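Local coordinates for protein acidocalcisomal pyrophosphatase (Trypanosoma brucei brucei, PDB 5C5V) that probably hydrolyses inorganic pyrophosphate with the help of magnesium ions, as other members of the soluble inorganic pyrophosphatase family do, at residues Asn150-Trp161 with Gln232-Val243. Numbering follows the deposited sequence.
Sequences NRYNFICEIPKW and QFKVGQVSAVKV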
loop_
_atom_site.group_PDB
_atom_site.type_symbol
_atom_site.label_atom_id
_atom_site.label_comp_id
_atom_site.label_asym_id
_atom_site.label_seq_id
_atom_site.Cartn_x
_atom_site.Cartn_y
_atom_site.Cartn_z
ATOM N N ASN A 150 -20.710 0.909 2.213
ATOM C CA ASN A 150 -20.242 1.859 1.212
ATOM C C ASN A 150 -19.592 1.070 0.104
ATOM O O ASN A 150 -18.376 1.074 -0.042
ATOM C CB ASN A 150 -19.259 2.872 1.804
ATOM C CG ASN A 150 -18.927 4.033 0.833
ATOM O OD1 ASN A 150 -19.233 3.984 -0.361
ATOM N ND2 ASN A 150 -18.270 5.058 1.351
ATOM N N ARG A 151 -20.407 0.369 -0.665
ATOM C CA ARG A 151 -19.891 -0.470 -1.721
ATOM C C ARG A 151 -20.863 -0.358 -2.886
ATOM O O ARG A 151 -21.972 -0.905 -2.847
ATOM C CB ARG A 151 -19.724 -1.919 -1.252
ATOM C CG ARG A 151 -18.940 -2.795 -2.231
ATOM C CD ARG A 151 -18.683 -4.230 -1.693
ATOM N NE ARG A 151 -17.513 -4.260 -0.817
ATOM C CZ ARG A 151 -16.255 -4.544 -1.196
ATOM N NH1 ARG A 151 -15.962 -4.863 -2.460
ATOM N NH2 ARG A 151 -15.287 -4.532 -0.282
ATOM N N TYR A 152 -20.445 0.395 -3.897
ATOM C CA TYR A 152 -21.266 0.724 -5.044
ATOM C C TYR A 152 -20.696 0.162 -6.329
ATOM O O TYR A 152 -19.494 0.115 -6.503
ATOM C CB TYR A 152 -21.392 2.243 -5.177
ATOM C CG TYR A 152 -22.130 2.915 -4.047
ATOM C CD1 TYR A 152 -23.500 3.152 -4.142
ATOM C CD2 TYR A 152 -21.472 3.305 -2.888
ATOM C CE1 TYR A 152 -24.194 3.770 -3.116
ATOM C CE2 TYR A 152 -22.151 3.926 -1.855
ATOM C CZ TYR A 152 -23.520 4.156 -1.971
ATOM O OH TYR A 152 -24.225 4.768 -0.956
ATOM N N ASN A 153 -21.548 -0.234 -7.256
ATOM C CA ASN A 153 -21.046 -0.616 -8.562
ATOM C C ASN A 153 -20.831 0.608 -9.437
ATOM O O ASN A 153 -21.702 1.474 -9.547
ATOM C CB ASN A 153 -21.979 -1.606 -9.242
ATOM C CG ASN A 153 -21.652 -3.032 -8.877
ATOM O OD1 ASN A 153 -20.483 -3.382 -8.731
ATOM N ND2 ASN A 153 -22.676 -3.855 -8.697
ATOM N N PHE A 154 -19.649 0.664 -10.040
ATOM C CA PHE A 154 -19.247 1.758 -10.904
ATOM C C PHE A 154 -19.073 1.205 -12.300
ATOM O O PHE A 154 -18.345 0.232 -12.505
ATOM C CB PHE A 154 -17.946 2.403 -10.380
ATOM C CG PHE A 154 -17.228 3.305 -11.377
ATOM C CD1 PHE A 154 -17.644 4.610 -11.586
ATOM C CD2 PHE A 154 -16.107 2.860 -12.059
ATOM C CE1 PHE A 154 -16.953 5.460 -12.484
ATOM C CE2 PHE A 154 -15.411 3.702 -12.954
ATOM C CZ PHE A 154 -15.839 4.997 -13.169
ATOM N N ILE A 155 -19.765 1.800 -13.257
ATOM C CA ILE A 155 -19.578 1.416 -14.644
ATOM C C ILE A 155 -18.607 2.369 -15.305
ATOM O O ILE A 155 -18.903 3.557 -15.450
ATOM C CB ILE A 155 -20.899 1.420 -15.422
ATOM C CG1 ILE A 155 -21.911 0.500 -14.733
ATOM C CG2 ILE A 155 -20.660 1.014 -16.877
ATOM C CD1 ILE A 155 -23.339 0.742 -15.162
ATOM N N CYS A 156 -17.441 1.863 -15.690
ATOM C CA CYS A 156 -16.467 2.702 -16.368
ATOM C C CYS A 156 -16.817 2.877 -17.843
ATOM O O CYS A 156 -16.846 1.915 -18.605
ATOM C CB CYS A 156 -15.058 2.127 -16.239
ATOM S SG CYS A 156 -13.793 3.132 -17.075
ATOM N N GLU A 157 -17.078 4.117 -18.228
ATOM C CA GLU A 157 -17.312 4.495 -19.619
ATOM C C GLU A 157 -16.009 4.990 -20.260
ATOM O O GLU A 157 -15.712 4.687 -21.420
ATOM C CB GLU A 157 -18.389 5.581 -19.691
ATOM C CG GLU A 157 -19.735 5.119 -19.137
ATOM C CD GLU A 157 -20.736 6.246 -18.886
ATOM O OE1 GLU A 157 -20.325 7.356 -18.462
ATOM O OE2 GLU A 157 -21.952 6.001 -19.094
ATOM N N ILE A 158 -15.235 5.763 -19.500
ATOM C CA ILE A 158 -14.012 6.365 -20.022
ATOM C C ILE A 158 -12.791 6.088 -19.154
ATOM O O ILE A 158 -12.603 6.702 -18.099
ATOM C CB ILE A 158 -14.188 7.873 -20.185
ATOM C CG1 ILE A 158 -15.373 8.141 -21.114
ATOM C CG2 ILE A 158 -12.897 8.522 -20.717
ATOM C CD1 ILE A 158 -15.668 9.601 -21.282
ATOM N N PRO A 159 -11.942 5.177 -19.613
ATOM C CA PRO A 159 -10.807 4.789 -18.791
ATOM C C PRO A 159 -9.817 5.925 -18.573
ATOM O O PRO A 159 -9.711 6.861 -19.363
ATOM C CB PRO A 159 -10.164 3.656 -19.598
ATOM C CG PRO A 159 -11.271 3.142 -20.465
ATOM C CD PRO A 159 -12.010 4.384 -20.845
ATOM N N LYS A 160 -9.122 5.814 -17.454
ATOM C CA LYS A 160 -7.998 6.654 -17.108
ATOM C C LYS A 160 -7.072 6.858 -18.319
ATOM O O LYS A 160 -6.744 5.894 -19.026
ATOM C CB LYS A 160 -7.261 5.987 -15.942
ATOM C CG LYS A 160 -6.282 6.824 -15.170
ATOM C CD LYS A 160 -5.678 5.938 -14.084
ATOM C CE LYS A 160 -4.787 6.700 -13.154
ATOM N NZ LYS A 160 -5.614 7.525 -12.284
ATOM N N TRP A 161 -6.698 8.111 -18.571
ATOM C CA TRP A 161 -5.729 8.471 -19.618
ATOM C C TRP A 161 -6.251 8.342 -21.046
ATOM O O TRP A 161 -5.457 8.214 -21.973
ATOM C CB TRP A 161 -4.463 7.614 -19.497
ATOM C CG TRP A 161 -3.835 7.657 -18.149
ATOM C CD1 TRP A 161 -3.668 8.750 -17.358
ATOM C CD2 TRP A 161 -3.314 6.543 -17.420
ATOM N NE1 TRP A 161 -3.057 8.392 -16.179
ATOM C CE2 TRP A 161 -2.832 7.038 -16.194
ATOM C CE3 TRP A 161 -3.219 5.171 -17.682
ATOM C CZ2 TRP A 161 -2.262 6.211 -15.228
ATOM C CZ3 TRP A 161 -2.657 4.350 -16.722
ATOM C CH2 TRP A 161 -2.179 4.875 -15.511
ATOM N N GLN A 232 -5.976 1.748 -14.250
ATOM C CA GLN A 232 -6.803 2.050 -15.411
ATOM C C GLN A 232 -7.791 0.915 -15.659
ATOM O O GLN A 232 -7.394 -0.248 -15.711
ATOM C CB GLN A 232 -5.935 2.247 -16.647
ATOM C CG GLN A 232 -6.706 2.597 -17.892
ATOM C CD GLN A 232 -5.915 2.357 -19.155
ATOM O OE1 GLN A 232 -5.464 1.243 -19.410
ATOM N NE2 GLN A 232 -5.731 3.409 -19.952
ATOM N N PHE A 233 -9.060 1.246 -15.852
ATOM C CA PHE A 233 -10.082 0.238 -16.140
ATOM C C PHE A 233 -10.291 0.090 -17.642
ATOM O O PHE A 233 -9.847 0.940 -18.426
ATOM C CB PHE A 233 -11.407 0.599 -15.480
ATOM C CG PHE A 233 -11.364 0.599 -13.974
ATOM C CD1 PHE A 233 -10.478 -0.213 -13.285
ATOM C CD2 PHE A 233 -12.231 1.384 -13.248
ATOM C CE1 PHE A 233 -10.447 -0.220 -11.891
ATOM C CE2 PHE A 233 -12.206 1.376 -11.866
ATOM C CZ PHE A 233 -11.310 0.574 -11.194
ATOM N N LYS A 234 -10.930 -1.006 -18.040
ATOM C CA LYS A 234 -11.379 -1.191 -19.414
ATOM C C LYS A 234 -12.702 -0.461 -19.659
ATOM O O LYS A 234 -13.469 -0.215 -18.726
ATOM C CB LYS A 234 -11.547 -2.682 -19.727
ATOM C CG LYS A 234 -10.306 -3.373 -20.243
ATOM C CD LYS A 234 -9.105 -3.124 -19.355
ATOM C CE LYS A 234 -7.833 -3.784 -19.940
ATOM N NZ LYS A 234 -6.557 -3.396 -19.221
ATOM N N VAL A 235 -12.980 -0.120 -20.911
ATOM C CA VAL A 235 -14.280 0.446 -21.259
ATOM C C VAL A 235 -15.387 -0.545 -20.931
ATOM O O VAL A 235 -15.331 -1.705 -21.344
ATOM C CB VAL A 235 -14.375 0.830 -22.739
ATOM C CG1 VAL A 235 -15.823 1.206 -23.095
ATOM C CG2 VAL A 235 -13.425 1.980 -23.046
ATOM N N GLY A 236 -16.373 -0.093 -20.160
ATOM C CA GLY A 236 -17.486 -0.946 -19.794
ATOM C C GLY A 236 -17.241 -1.804 -18.563
ATOM O O GLY A 236 -18.158 -2.479 -18.081
ATOM N N GLN A 237 -16.002 -1.812 -18.069
ATOM C CA GLN A 237 -15.661 -2.580 -16.875
ATOM C C GLN A 237 -16.452 -2.088 -15.655
ATOM O O GLN A 237 -16.626 -0.887 -15.461
ATOM C CB GLN A 237 -14.150 -2.509 -16.598
ATOM C CG GLN A 237 -13.742 -3.167 -15.287
ATOM C CD GLN A 237 -12.234 -3.275 -15.112
ATOM O OE1 GLN A 237 -11.452 -2.908 -16.000
ATOM N NE2 GLN A 237 -11.816 -3.803 -13.967
ATOM N N VAL A 238 -16.948 -3.022 -14.851
ATOM C CA VAL A 238 -17.735 -2.688 -13.671
ATOM C C VAL A 238 -16.994 -3.142 -12.428
ATOM O O VAL A 238 -16.558 -4.283 -12.352
ATOM C CB VAL A 238 -19.139 -3.366 -13.705
ATOM C CG1 VAL A 238 -19.965 -2.946 -12.496
ATOM C CG2 VAL A 238 -19.871 -3.045 -15.014
ATOM N N SER A 239 -16.847 -2.275 -11.438
ATOM C CA SER A 239 -16.141 -2.711 -10.247
ATOM C C SER A 239 -16.615 -1.984 -9.009
ATOM O O SER A 239 -17.214 -0.917 -9.089
ATOM C CB SER A 239 -14.642 -2.525 -10.421
ATOM O OG SER A 239 -14.358 -1.167 -10.716
ATOM N N ALA A 240 -16.348 -2.592 -7.863
ATOM C CA ALA A 240 -16.864 -2.096 -6.605
ATOM C C ALA A 240 -16.064 -0.896 -6.139
ATOM O O ALA A 240 -14.828 -0.927 -6.113
ATOM C CB ALA A 240 -16.840 -3.204 -5.553
ATOM N N VAL A 241 -16.764 0.176 -5.792
ATOM C CA VAL A 241 -16.080 1.379 -5.344
ATOM C C VAL A 241 -16.656 1.895 -4.044
ATOM O O VAL A 241 -17.772 1.550 -3.645
ATOM C CB VAL A 241 -16.140 2.524 -6.388
ATOM C CG1 VAL A 241 -15.584 2.072 -7.724
ATOM C CG2 VAL A 241 -17.554 3.076 -6.515
ATOM N N LYS A 242 -15.861 2.726 -3.391
ATOM C CA LYS A 242 -16.226 3.409 -2.163
ATOM C C LYS A 242 -16.406 4.889 -2.449
ATOM O O LYS A 242 -15.518 5.528 -2.989
ATOM C CB LYS A 242 -15.151 3.198 -1.096
ATOM C CG LYS A 242 -15.372 4.011 0.155
ATOM C CD LYS A 242 -14.648 3.408 1.343
ATOM C CE LYS A 242 -13.289 4.021 1.544
ATOM N NZ LYS A 242 -12.714 3.520 2.838
ATOM N N VAL A 243 -17.559 5.429 -2.084
ATOM C CA VAL A 243 -17.873 6.830 -2.318
ATOM C C VAL A 243 -17.235 7.732 -1.254
ATOM O O VAL A 243 -17.355 7.457 -0.061
ATOM C CB VAL A 243 -19.399 7.037 -2.330
ATOM C CG1 VAL A 243 -19.759 8.500 -2.094
ATOM C CG2 VAL A 243 -19.997 6.491 -3.622
#
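N150 grips the backbone of V243 with both ends of its amide: OD1 accepts V243 N at 2.8 Å, and ND2 reaches V243 O at 2.9 Å, on a lone pair of that carbonyl. CG anti to the backbone N (chi1 -170°) carries the amide over to V243. From here strands 152-156 and 238-243 run antiparallel, Y152 and V241 forming a hydrogen-bonded pair, N153 and A240 a non-hydrogen-bonded one. F154 pairs with S239 through the backbone, but its side chain leans diagonally to V241 on the same face: CB sits against V241 CG1 and S239 O, each 3.6 Å away, CG lies farther from that methyl, CD2 nears F233 CE2, and CE2 touches F233 CD2 at 3.9 Å, in plane at the edge of the F233 ring. The pairing belongs to the beta barrel at the core of the family I soluble pyrophosphatase fold, where strand 197-200 flanks 152-156 on its other edge. A type II turn, K234 to Q237, bends the second chain round the corner that the first takes at E157; G236 N donates to C156 O. E157, whose OE2 accepts I168 N, holds its side chain about 5 Å from a bound magnesium ion and from imidodiphosphate. Beyond the classic bulge that E157 and I158 form opposite Y198 of strand 197-200, P159 CD packs on V235 CG2. Extended Q232 bonds K160 O through NE2 at 2.8 Å, nearly straight (173°), NE2 lying 3.8 Å from W161 CE3, amide and ring planes 54° apart.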